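PDB 6CIB: YcaO from Methanopyrus kandleri, which binds ADP and magnesium and, as a member of the YcaO family, probably uses ATP to activate a peptide backbone amide for thioamidation. Local coordinates for residues P16-T19 against L20-I23; R68-A71 against R72-A75; A76-C79 against V80-A84; R152-E155 against E156-Q160. All blocks are in the same frame, centred on the assembly; numbering follows the deposited sequence.

From the N terminus, helix 16-25 comes first and carries contact 1; helix 68-85 follows with contact 2 on its opening turns and contact 3 directly after it; contact 4 opens helix 154-177. Each contact is a continuous run whose halves adjoin, so none closes a long loop and the four stand in series, without nesting or crossing. The tertiary ties run between them: Pro16 packs on Ile69 and Gln70, Ile23 on Ala76 and Met77, and Thr19 OG1 lies 3.1 Å from Arg152 NH1. Contacts 2, 3 and 4 all touch ADP, and Thr19 of contact 1 borders it too, which places three helices round one nucleotide pocket.

Contact 1: residues P16-T19 against L20-I23; sequences PKET and LRWI
Thr19 and Ile23, one helical turn apart, meet through methyl groups: Thr19 CG2 lies 3.9 Å from Ile23 CD1. In Thr19 OG1 stands beside the backbone N, anti to the carbonyl carbon (chi1 -59°), and is hydrogen-bonded to Arg152, while CG2 points anti to N, toward Ile23. Ile23 sets CG1 beside its own N, folding that branch back over the preceding turn until CG1 is 3.3 Å from Thr19 O. The same carbonyl oxygen accepts from Ile23 N at 2.8 Å and sits at the rim of the Trp22 indole, near the ring plane, 3.8 Å from CE3. This is the regular i to i+4 bonding of an alpha-helix, helix 16-25, begun by Leu20 N to Pro16 O at 2.8 Å and continued by Arg21 to Lys17 and Trp22 to Glu18. The outward side is polar and looser. Arg21 curls back and brings NH2 to 3.5 Å from Glu18 CG, while Lys17 O lies over one face of the guanidinium. The Glu18 carboxylate is turned 37° from that plane, and its OE2 stays 4.7 Å from Arg21 NH2; OE1 instead accepts from Leu15 N. Thr19 and Leu20 lean on Val73 of helix 68-85.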
# COMPACT_ATOMS: atom_id res chain seq x y z
N PRO A 16 -6.99 10.24 -14.86
CA PRO A 16 -5.95 9.30 -15.31
C PRO A 16 -5.49 9.49 -16.76
O PRO A 16 -4.30 9.36 -17.04
CB PRO A 16 -6.60 7.93 -15.11
CG PRO A 16 -7.44 8.15 -13.89
CD PRO A 16 -8.03 9.53 -14.09
N LYS A 17 -6.42 9.81 -17.67
CA LYS A 17 -6.07 10.09 -19.07
C LYS A 17 -5.08 11.25 -19.20
O LYS A 17 -4.15 11.18 -20.00
CB LYS A 17 -7.32 10.30 -19.94
CG LYS A 17 -8.13 11.55 -19.63
CD LYS A 17 -9.35 11.66 -20.53
CE LYS A 17 -10.14 12.92 -20.21
NZ LYS A 17 -11.27 13.05 -21.17
N GLU A 18 -5.26 12.30 -18.38
CA GLU A 18 -4.36 13.45 -18.32
C GLU A 18 -2.98 13.04 -17.81
O GLU A 18 -1.95 13.39 -18.39
CB GLU A 18 -4.96 14.56 -17.44
CG GLU A 18 -5.95 15.45 -18.17
CD GLU A 18 -7.18 15.81 -17.34
OE1 GLU A 18 -7.09 16.08 -16.11
OE2 GLU A 18 -8.27 15.85 -17.96
N THR A 19 -2.98 12.27 -16.72
CA THR A 19 -1.75 11.78 -16.10
C THR A 19 -0.96 10.86 -17.03
O THR A 19 0.26 10.97 -17.08
CB THR A 19 -2.05 11.13 -14.73
OG1 THR A 19 -2.66 12.12 -13.90
CG2 THR A 19 -0.77 10.63 -14.03
N LEU A 20 -1.65 9.99 -17.77
CA LEU A 20 -0.97 9.12 -18.73
C LEU A 20 -0.29 9.94 -19.83
O LEU A 20 0.87 9.66 -20.20
CB LEU A 20 -1.93 8.07 -19.34
CG LEU A 20 -1.31 6.95 -20.20
CD1 LEU A 20 -0.09 6.28 -19.56
CD2 LEU A 20 -2.35 5.90 -20.56
N ARG A 21 -0.99 10.95 -20.33
CA ARG A 21 -0.46 11.84 -21.37
C ARG A 21 0.81 12.53 -20.87
O ARG A 21 1.80 12.61 -21.59
CB ARG A 21 -1.54 12.85 -21.79
CG ARG A 21 -1.17 13.79 -22.92
CD ARG A 21 -2.40 14.44 -23.57
NE ARG A 21 -3.34 15.00 -22.61
CZ ARG A 21 -4.63 14.66 -22.50
NH1 ARG A 21 -5.19 13.77 -23.30
NH2 ARG A 21 -5.37 15.25 -21.57
N TRP A 22 0.76 12.97 -19.61
CA TRP A 22 1.86 13.61 -18.89
C TRP A 22 3.06 12.65 -18.66
O TRP A 22 4.21 13.04 -18.89
CB TRP A 22 1.30 14.18 -17.59
CG TRP A 22 2.26 14.81 -16.61
CD1 TRP A 22 2.67 16.12 -16.59
CD2 TRP A 22 2.87 14.18 -15.48
NE1 TRP A 22 3.52 16.33 -15.52
CE2 TRP A 22 3.66 15.16 -14.83
CE3 TRP A 22 2.84 12.87 -14.96
CZ2 TRP A 22 4.41 14.87 -13.68
CZ3 TRP A 22 3.59 12.59 -13.81
CH2 TRP A 22 4.37 13.59 -13.19
N ILE A 23 2.78 11.42 -18.22
CA ILE A 23 3.81 10.36 -18.06
C ILE A 23 4.55 10.12 -19.39
O ILE A 23 5.78 10.04 -19.42
CB ILE A 23 3.21 9.03 -17.50
CG1 ILE A 23 2.87 9.17 -16.01
CG2 ILE A 23 4.15 7.84 -17.73
CD1 ILE A 23 1.88 8.13 -15.48

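Contact 2: residues R68-A71 against R72-A75; sequences RIQA and RVSA. With ADP (adenosine-5'-diphosphate), chain G; OXM (oxamic acid), chain I.
Arg68 lays its aliphatic stem across the Arg72 guanidinium, with CG over the centre of one face, 3.6 Å from Arg72 CZ. The two planar groups are turned 43° apart. Arg68 bends at chi2 and chi3, which carries its guanidinium away to oxamic acid: NE and NH2 form a nearly straight pair of hydrogen bonds to the carboxylate, NE to O2 of oxamic acid being 2.7 Å. Both arginines also reach Glu48, Arg68 by a salt bridge and Arg72 by a long, weak ion pair; Arg72 NH2 is bonded to Ser39 as well. This end of the contact is partly exposed, and with Arg72 replaced by an alanine, the Arg68 stem would probably lose the flat group beneath it and Ser39 a donor. Both segments form the first turns of helix 68-85, joined by i to i+4 bonds such as Ser74 N to Gln70 O, 2.8 Å. The buried, tightly packed flank faces ADP. Gln70 reads the adenine edge with its whole amide: NE2 donates to ADP N7 at 2.8 Å, and OE1 accepts from ADP N6 at 3.2 Å. Val73 CG1 presses on the base, 3.5 Å from ADP C6. Ser74 OG, set opposite its backbone N (chi1 166°), is hydrogen-bonded to ADP O2A at 2.7 Å. By contrast, Ile69 on the exposed side meets Val73 loosely, CG2 to CG2 at 4.4 Å.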
# COMPACT_ATOMS: atom_id res chain seq x y z
N ARG A 68 -7.91 0.56 -18.57
CA ARG A 68 -6.58 0.29 -19.13
C ARG A 68 -5.68 1.50 -18.91
O ARG A 68 -4.49 1.35 -18.63
CB ARG A 68 -6.67 -0.08 -20.62
CG ARG A 68 -5.34 -0.43 -21.31
CD ARG A 68 -4.64 -1.66 -20.72
NE ARG A 68 -5.47 -2.86 -20.78
CZ ARG A 68 -5.20 -4.01 -20.17
NH1 ARG A 68 -4.10 -4.15 -19.43
NH2 ARG A 68 -6.04 -5.03 -20.29
N ILE A 69 -6.26 2.70 -19.04
CA ILE A 69 -5.54 3.94 -18.77
C ILE A 69 -5.01 3.95 -17.33
O ILE A 69 -3.81 4.15 -17.12
CB ILE A 69 -6.37 5.22 -19.11
CG1 ILE A 69 -6.46 5.44 -20.63
CG2 ILE A 69 -5.72 6.46 -18.49
CD1 ILE A 69 -7.49 6.48 -21.08
N GLN A 70 -5.89 3.71 -16.35
CA GLN A 70 -5.46 3.73 -14.93
C GLN A 70 -4.42 2.65 -14.61
O GLN A 70 -3.48 2.91 -13.87
CB GLN A 70 -6.65 3.65 -13.95
CG GLN A 70 -6.29 3.57 -12.45
CD GLN A 70 -5.40 4.71 -11.94
OE1 GLN A 70 -5.31 5.78 -12.54
NE2 GLN A 70 -4.74 4.47 -10.80
N ALA A 71 -4.58 1.47 -15.20
CA ALA A 71 -3.61 0.40 -15.04
C ALA A 71 -2.23 0.80 -15.56
O ALA A 71 -1.21 0.46 -14.94
CB ALA A 71 -4.09 -0.88 -15.72
N ARG A 72 -2.21 1.54 -16.67
CA ARG A 72 -0.97 1.99 -17.29
C ARG A 72 -0.31 3.14 -16.51
O ARG A 72 0.91 3.21 -16.43
CB ARG A 72 -1.18 2.33 -18.78
CG ARG A 72 -1.31 1.05 -19.60
CD ARG A 72 -1.53 1.25 -21.09
NE ARG A 72 -1.56 -0.05 -21.74
CZ ARG A 72 -2.12 -0.32 -22.92
NH1 ARG A 72 -2.72 0.63 -23.63
NH2 ARG A 72 -2.07 -1.56 -23.40
N VAL A 73 -1.13 4.01 -15.92
CA VAL A 73 -0.66 5.04 -14.99
C VAL A 73 -0.08 4.38 -13.73
O VAL A 73 1.03 4.69 -13.31
CB VAL A 73 -1.78 6.03 -14.61
CG1 VAL A 73 -1.32 6.98 -13.49
CG2 VAL A 73 -2.22 6.84 -15.83
N SER A 74 -0.86 3.46 -13.15
CA SER A 74 -0.46 2.71 -11.94
C SER A 74 0.88 2.00 -12.14
O SER A 74 1.77 2.10 -11.28
CB SER A 74 -1.58 1.72 -11.59
OG SER A 74 -1.16 0.76 -10.65
N ALA A 75 1.04 1.29 -13.26
CA ALA A 75 2.29 0.59 -13.56
C ALA A 75 3.47 1.55 -13.70
O ALA A 75 4.54 1.30 -13.13
CB ALA A 75 2.16 -0.30 -14.79
PB ADP G . -0.90 0.91 -4.65
O1B ADP G . -0.38 2.26 -4.18
O2B ADP G . -1.81 0.21 -3.66
O3B ADP G . 0.13 0.01 -5.28
PA ADP G . -1.77 1.58 -7.34
O1A ADP G . -3.05 2.25 -7.74
O2A ADP G . -1.44 0.29 -8.03
O3A ADP G . -1.98 1.33 -5.78
O5' ADP G . -0.58 2.64 -7.51
C5' ADP G . 0.82 2.34 -7.72
C4' ADP G . 1.63 3.65 -7.62
O4' ADP G . 1.18 4.59 -8.61
C3' ADP G . 1.46 4.38 -6.28
O3' ADP G . 2.66 5.12 -5.98
C2' ADP G . 0.33 5.35 -6.55
O2' ADP G . 0.33 6.46 -5.65
C1' ADP G . 0.59 5.75 -8.00
N9 ADP G . -0.63 6.11 -8.74
C8 ADP G . -1.66 5.28 -9.01
N7 ADP G . -2.63 5.92 -9.70
C5 ADP G . -2.21 7.18 -9.91
C6 ADP G . -2.77 8.37 -10.59
N6 ADP G . -3.98 8.32 -11.20
N1 ADP G . -2.02 9.51 -10.58
C2 ADP G . -0.81 9.57 -9.97
N3 ADP G . -0.25 8.51 -9.34
C4 ADP G . -0.89 7.31 -9.28
C1 OXM I . -9.10 -3.70 -23.94
N1 OXM I . -9.54 -4.86 -24.42
O1 OXM I . -9.39 -2.63 -24.46
C2 OXM I . -8.25 -3.73 -22.75
O2 OXM I . -7.57 -2.72 -22.46
O3 OXM I . -8.22 -4.77 -22.05

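Contact 3: residues A76-C79 against V80-A84; sequences AMEC and VERAA. With MG (magnesium ion), chain H; ADP (adenosine-5'-diphosphate), chain G.
Glu78 and Glu81 stand three residues apart on helix 68-85, an alpha-helix whose side toward the nucleotide carries acidic groups for the magnesium site. The backbone bonds are of the i to i+4 kind: Glu81 N to Met77 O is nearly straight at 169°, and Val80, Arg82 and Ala83 repeat the pattern. Metal binding falls to Glu81, whose OE2 is 2.6 Å from the magnesium ion; three waters and the carbonyl oxygen of Leu148 also ligate the ion. Glu81 CG occupies the position between backbone N and carbonyl carbon (chi1 76°), with the chain extended beyond, and in that setting CG lies 3.2 Å from Glu78 O. Water-mediated bonds join the two carboxylates, whose planes differ by 35°: one water donates to OE2 of both, at 2.6 Å each, which probably eases the approach of two like charges, their OE2 atoms 4.0 Å apart. Glu78 OE1 lies 2.9 Å from a magnesium-bound water whose protons may be shared with ADP O3B, consistent with a second-shell place at the metal. Arg82 probably gives little further relief, as its NH1 remains beyond salt-bridge distance of Glu78 OE2. Van der Waals contact with ADP comes from selenomethionine Met77, bent at chi2 and chi3 so that CE lies 3.6 Å from ADP N3. On the ribose, ADP O3' is modelled 2.4 Å from Glu81 OE1, doubtfully short for a hydrogen bond.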
# COMPACT_ATOMS: atom_id res chain seq x y z
N ALA A 76 3.27 2.65 -14.43
CA ALA A 76 4.30 3.68 -14.61
C ALA A 76 4.77 4.30 -13.29
O ALA A 76 5.98 4.41 -13.04
CB ALA A 76 3.82 4.76 -15.57
N MSE A 77 3.82 4.71 -12.46
CA MSE A 77 4.13 5.41 -11.21
C MSE A 77 4.72 4.48 -10.17
O MSE A 77 5.52 4.92 -9.34
CB MSE A 77 2.89 6.17 -10.73
CG MSE A 77 2.42 7.23 -11.72
SE MSE A 77 3.75 8.69 -11.84
CE MSE A 77 3.02 9.68 -10.30
N GLU A 78 4.37 3.19 -10.23
CA GLU A 78 5.01 2.14 -9.44
C GLU A 78 6.51 2.08 -9.76
O GLU A 78 7.34 2.05 -8.84
CB GLU A 78 4.33 0.79 -9.72
CG GLU A 78 4.93 -0.42 -9.01
CD GLU A 78 4.45 -0.60 -7.58
OE1 GLU A 78 3.24 -0.42 -7.32
OE2 GLU A 78 5.28 -0.95 -6.72
N CYS A 79 6.85 2.05 -11.05
CA CYS A 79 8.24 2.12 -11.49
C CYS A 79 8.96 3.38 -10.98
O CYS A 79 10.10 3.29 -10.55
CB CYS A 79 8.35 2.00 -13.01
SG CYS A 79 7.80 0.40 -13.60
N VAL A 80 8.26 4.51 -11.02
CA VAL A 80 8.82 5.81 -10.61
C VAL A 80 9.15 5.83 -9.11
O VAL A 80 10.26 6.21 -8.73
CB VAL A 80 7.92 7.01 -11.03
CG1 VAL A 80 8.37 8.30 -10.35
CG2 VAL A 80 7.95 7.22 -12.54
N GLU A 81 8.19 5.42 -8.27
CA GLU A 81 8.41 5.38 -6.83
C GLU A 81 9.59 4.48 -6.44
O GLU A 81 10.35 4.83 -5.54
CB GLU A 81 7.12 5.01 -6.05
CG GLU A 81 6.72 3.55 -6.09
CD GLU A 81 5.62 3.19 -5.11
OE1 GLU A 81 4.55 3.83 -5.14
OE2 GLU A 81 5.80 2.24 -4.32
N ARG A 82 9.74 3.35 -7.13
CA ARG A 82 10.85 2.43 -6.86
C ARG A 82 12.22 3.03 -7.22
O ARG A 82 13.18 2.84 -6.49
CB ARG A 82 10.64 1.06 -7.53
CG ARG A 82 9.50 0.23 -6.94
CD ARG A 82 9.75 -0.19 -5.50
NE ARG A 82 10.75 -1.26 -5.41
CZ ARG A 82 10.47 -2.56 -5.45
NH1 ARG A 82 9.22 -2.98 -5.57
NH2 ARG A 82 11.45 -3.45 -5.37
N ALA A 83 12.28 3.76 -8.33
CA ALA A 83 13.51 4.48 -8.71
C ALA A 83 13.84 5.59 -7.70
O ALA A 83 15.00 5.76 -7.33
CB ALA A 83 13.40 5.04 -10.11
N ALA A 84 12.81 6.31 -7.26
CA ALA A 84 12.96 7.35 -6.24
C ALA A 84 13.44 6.82 -4.89
O ALA A 84 14.18 7.50 -4.18
CB ALA A 84 11.65 8.11 -6.07
MG MG H . 3.49 2.24 -3.15
PB ADP G . -0.90 0.91 -4.65
O1B ADP G . -0.38 2.26 -4.18
O2B ADP G . -1.81 0.21 -3.66
O3B ADP G . 0.13 0.01 -5.28
PA ADP G . -1.77 1.58 -7.34
O1A ADP G . -3.05 2.25 -7.74
O2A ADP G . -1.44 0.29 -8.03
O3A ADP G . -1.98 1.33 -5.78
O5' ADP G . -0.58 2.64 -7.51
C5' ADP G . 0.82 2.34 -7.72
C4' ADP G . 1.63 3.65 -7.62
O4' ADP G . 1.18 4.59 -8.61
C3' ADP G . 1.46 4.38 -6.28
O3' ADP G . 2.66 5.12 -5.98
C2' ADP G . 0.33 5.35 -6.55
O2' ADP G . 0.33 6.46 -5.65
C1' ADP G . 0.59 5.75 -8.00
N9 ADP G . -0.63 6.11 -8.74
C8 ADP G . -1.66 5.28 -9.01
N7 ADP G . -2.63 5.92 -9.70
C5 ADP G . -2.21 7.18 -9.91
C6 ADP G . -2.77 8.37 -10.59
N6 ADP G . -3.98 8.32 -11.20
N1 ADP G . -2.02 9.51 -10.58
C2 ADP G . -0.81 9.57 -9.97
N3 ADP G . -0.25 8.51 -9.34
C4 ADP G . -0.89 7.31 -9.28
O HOH W 1 6.43 -0.30 -4.50
O HOH W 2 2.88 0.63 -4.60
O HOH W 3 1.51 3.10 -2.63
O HOH W 4 4.25 0.88 -1.58

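Contact 4: residues R152-E155 against E156-Q160; sequences RLRE and EAVIQ. With ADP (adenosine-5'-diphosphate), chain G.
The Arg154 guanidinium meets Val158 at its edge, CG2 of the valine lying near the plane and 3.5 Å from Arg154 NH1. Beyond it, a long, weak ion pair leads to Glu334. The Glu156 carboxylate is met from above: Arg152 N, 51° out of its plane, donates to Glu156 OE2 at 2.7 Å. The Arg152 and Glu156 side chains run alongside each other, their flat ends 78° apart, and the Arg152 guanidinium goes on to cation-pi contacts with Phe14 and Trp22 and its hydrogen bond with Thr19. Leu153 is the N-cap residue of helix 154-177, and its O takes a weak bond from Ala157 N. Glu156 reaches back past this turn because CG stands beside its own N (chi1 -80°). Its OE2 also pairs with Arg12 in a salt bridge and lies 3.6 Å from ADP C2, while OE1 accepts from Ala13 N. An alanine in place of Glu156 would probably leave Arg12 without its carboxylate mate and the loop less firmly tied. One turn on, Gln160 NE2 donates to ADP O1B at 2.7 Å. The first turns thus probably offer a negative charge, beside the base, that pairs with Arg12, and a neutral amide donor to the anionic beta-phosphate.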
# COMPACT_ATOMS: atom_id res chain seq x y z
N ARG A 152 0.86 12.97 -8.59
CA ARG A 152 1.04 14.22 -9.33
C ARG A 152 1.35 15.36 -8.36
O ARG A 152 2.03 16.32 -8.72
CB ARG A 152 -0.19 14.55 -10.16
CG ARG A 152 -0.46 13.63 -11.35
CD ARG A 152 0.48 13.85 -12.52
NE ARG A 152 0.43 15.21 -13.08
CZ ARG A 152 -0.41 15.63 -14.02
NH1 ARG A 152 -1.32 14.82 -14.55
NH2 ARG A 152 -0.33 16.88 -14.45
N LEU A 153 0.83 15.25 -7.13
CA LEU A 153 1.09 16.20 -6.07
C LEU A 153 1.53 15.46 -4.83
O LEU A 153 1.19 14.29 -4.65
CB LEU A 153 -0.17 17.04 -5.76
CG LEU A 153 -0.83 17.87 -6.88
CD1 LEU A 153 -2.11 18.48 -6.35
CD2 LEU A 153 0.08 18.97 -7.41
N ARG A 154 2.27 16.16 -3.97
CA ARG A 154 2.76 15.56 -2.74
C ARG A 154 1.60 15.07 -1.85
O ARG A 154 1.72 14.00 -1.24
CB ARG A 154 3.77 16.50 -2.03
CG ARG A 154 3.25 17.43 -0.95
CD ARG A 154 3.62 16.91 0.43
NE ARG A 154 3.42 17.90 1.49
CZ ARG A 154 2.58 17.79 2.52
NH1 ARG A 154 1.83 16.71 2.70
NH2 ARG A 154 2.50 18.77 3.40
N GLU A 155 0.48 15.80 -1.85
CA GLU A 155 -0.72 15.41 -1.09
C GLU A 155 -1.28 14.05 -1.53
O GLU A 155 -1.64 13.24 -0.68
CB GLU A 155 -1.83 16.46 -1.15
CG GLU A 155 -1.56 17.71 -0.32
CD GLU A 155 -0.74 18.76 -1.06
OE1 GLU A 155 -0.24 18.49 -2.18
OE2 GLU A 155 -0.61 19.87 -0.52
N GLU A 156 -1.33 13.82 -2.85
CA GLU A 156 -1.74 12.53 -3.42
C GLU A 156 -0.90 11.39 -2.86
O GLU A 156 -1.44 10.37 -2.43
CB GLU A 156 -1.57 12.53 -4.94
CG GLU A 156 -2.66 13.21 -5.74
CD GLU A 156 -2.51 12.97 -7.22
OE1 GLU A 156 -3.32 13.51 -8.00
OE2 GLU A 156 -1.57 12.23 -7.63
N ALA A 157 0.42 11.57 -2.89
CA ALA A 157 1.39 10.58 -2.40
C ALA A 157 1.29 10.39 -0.89
O ALA A 157 1.35 9.25 -0.41
CB ALA A 157 2.80 11.00 -2.82
N VAL A 158 1.14 11.48 -0.13
CA VAL A 158 0.96 11.39 1.33
C VAL A 158 -0.29 10.59 1.70
O VAL A 158 -0.21 9.66 2.52
CB VAL A 158 0.99 12.77 2.03
CG1 VAL A 158 0.67 12.65 3.52
CG2 VAL A 158 2.36 13.40 1.87
N ILE A 159 -1.42 10.92 1.08
CA ILE A 159 -2.68 10.19 1.30
C ILE A 159 -2.50 8.69 1.01
O ILE A 159 -2.84 7.86 1.85
CB ILE A 159 -3.85 10.78 0.46
CG1 ILE A 159 -4.24 12.17 0.99
CG2 ILE A 159 -5.07 9.84 0.47
CD1 ILE A 159 -4.97 13.04 -0.02
N GLN A 160 -1.96 8.38 -0.17
CA GLN A 160 -1.74 7.00 -0.60
C GLN A 160 -0.81 6.23 0.35
O GLN A 160 -1.14 5.12 0.78
CB GLN A 160 -1.19 6.96 -2.04
CG GLN A 160 -1.13 5.57 -2.68
CD GLN A 160 -2.46 5.12 -3.27
OE1 GLN A 160 -3.46 5.84 -3.21
NE2 GLN A 160 -2.47 3.92 -3.86
PB ADP G . -0.90 0.91 -4.65
O1B ADP G . -0.38 2.26 -4.18
O2B ADP G . -1.81 0.21 -3.66
O3B ADP G . 0.13 0.01 -5.28
PA ADP G . -1.77 1.58 -7.34
O1A ADP G . -3.05 2.25 -7.74
O2A ADP G . -1.44 0.29 -8.03
O3A ADP G . -1.98 1.33 -5.78
O5' ADP G . -0.58 2.64 -7.51
C5' ADP G . 0.82 2.34 -7.72
C4' ADP G . 1.63 3.65 -7.62
O4' ADP G . 1.18 4.59 -8.61
C3' ADP G . 1.46 4.38 -6.28
O3' ADP G . 2.66 5.12 -5.98
C2' ADP G . 0.33 5.35 -6.55
O2' ADP G . 0.33 6.46 -5.65
C1' ADP G . 0.59 5.75 -8.00
N9 ADP G . -0.63 6.11 -8.74
C8 ADP G . -1.66 5.28 -9.01
N7 ADP G . -2.63 5.92 -9.70
C5 ADP G . -2.21 7.18 -9.91
C6 ADP G . -2.77 8.37 -10.59
N6 ADP G . -3.98 8.32 -11.20
N1 ADP G . -2.02 9.51 -10.58
C2 ADP G . -0.81 9.57 -9.97
N3 ADP G . -0.25 8.51 -9.34
C4 ADP G . -0.89 7.31 -9.28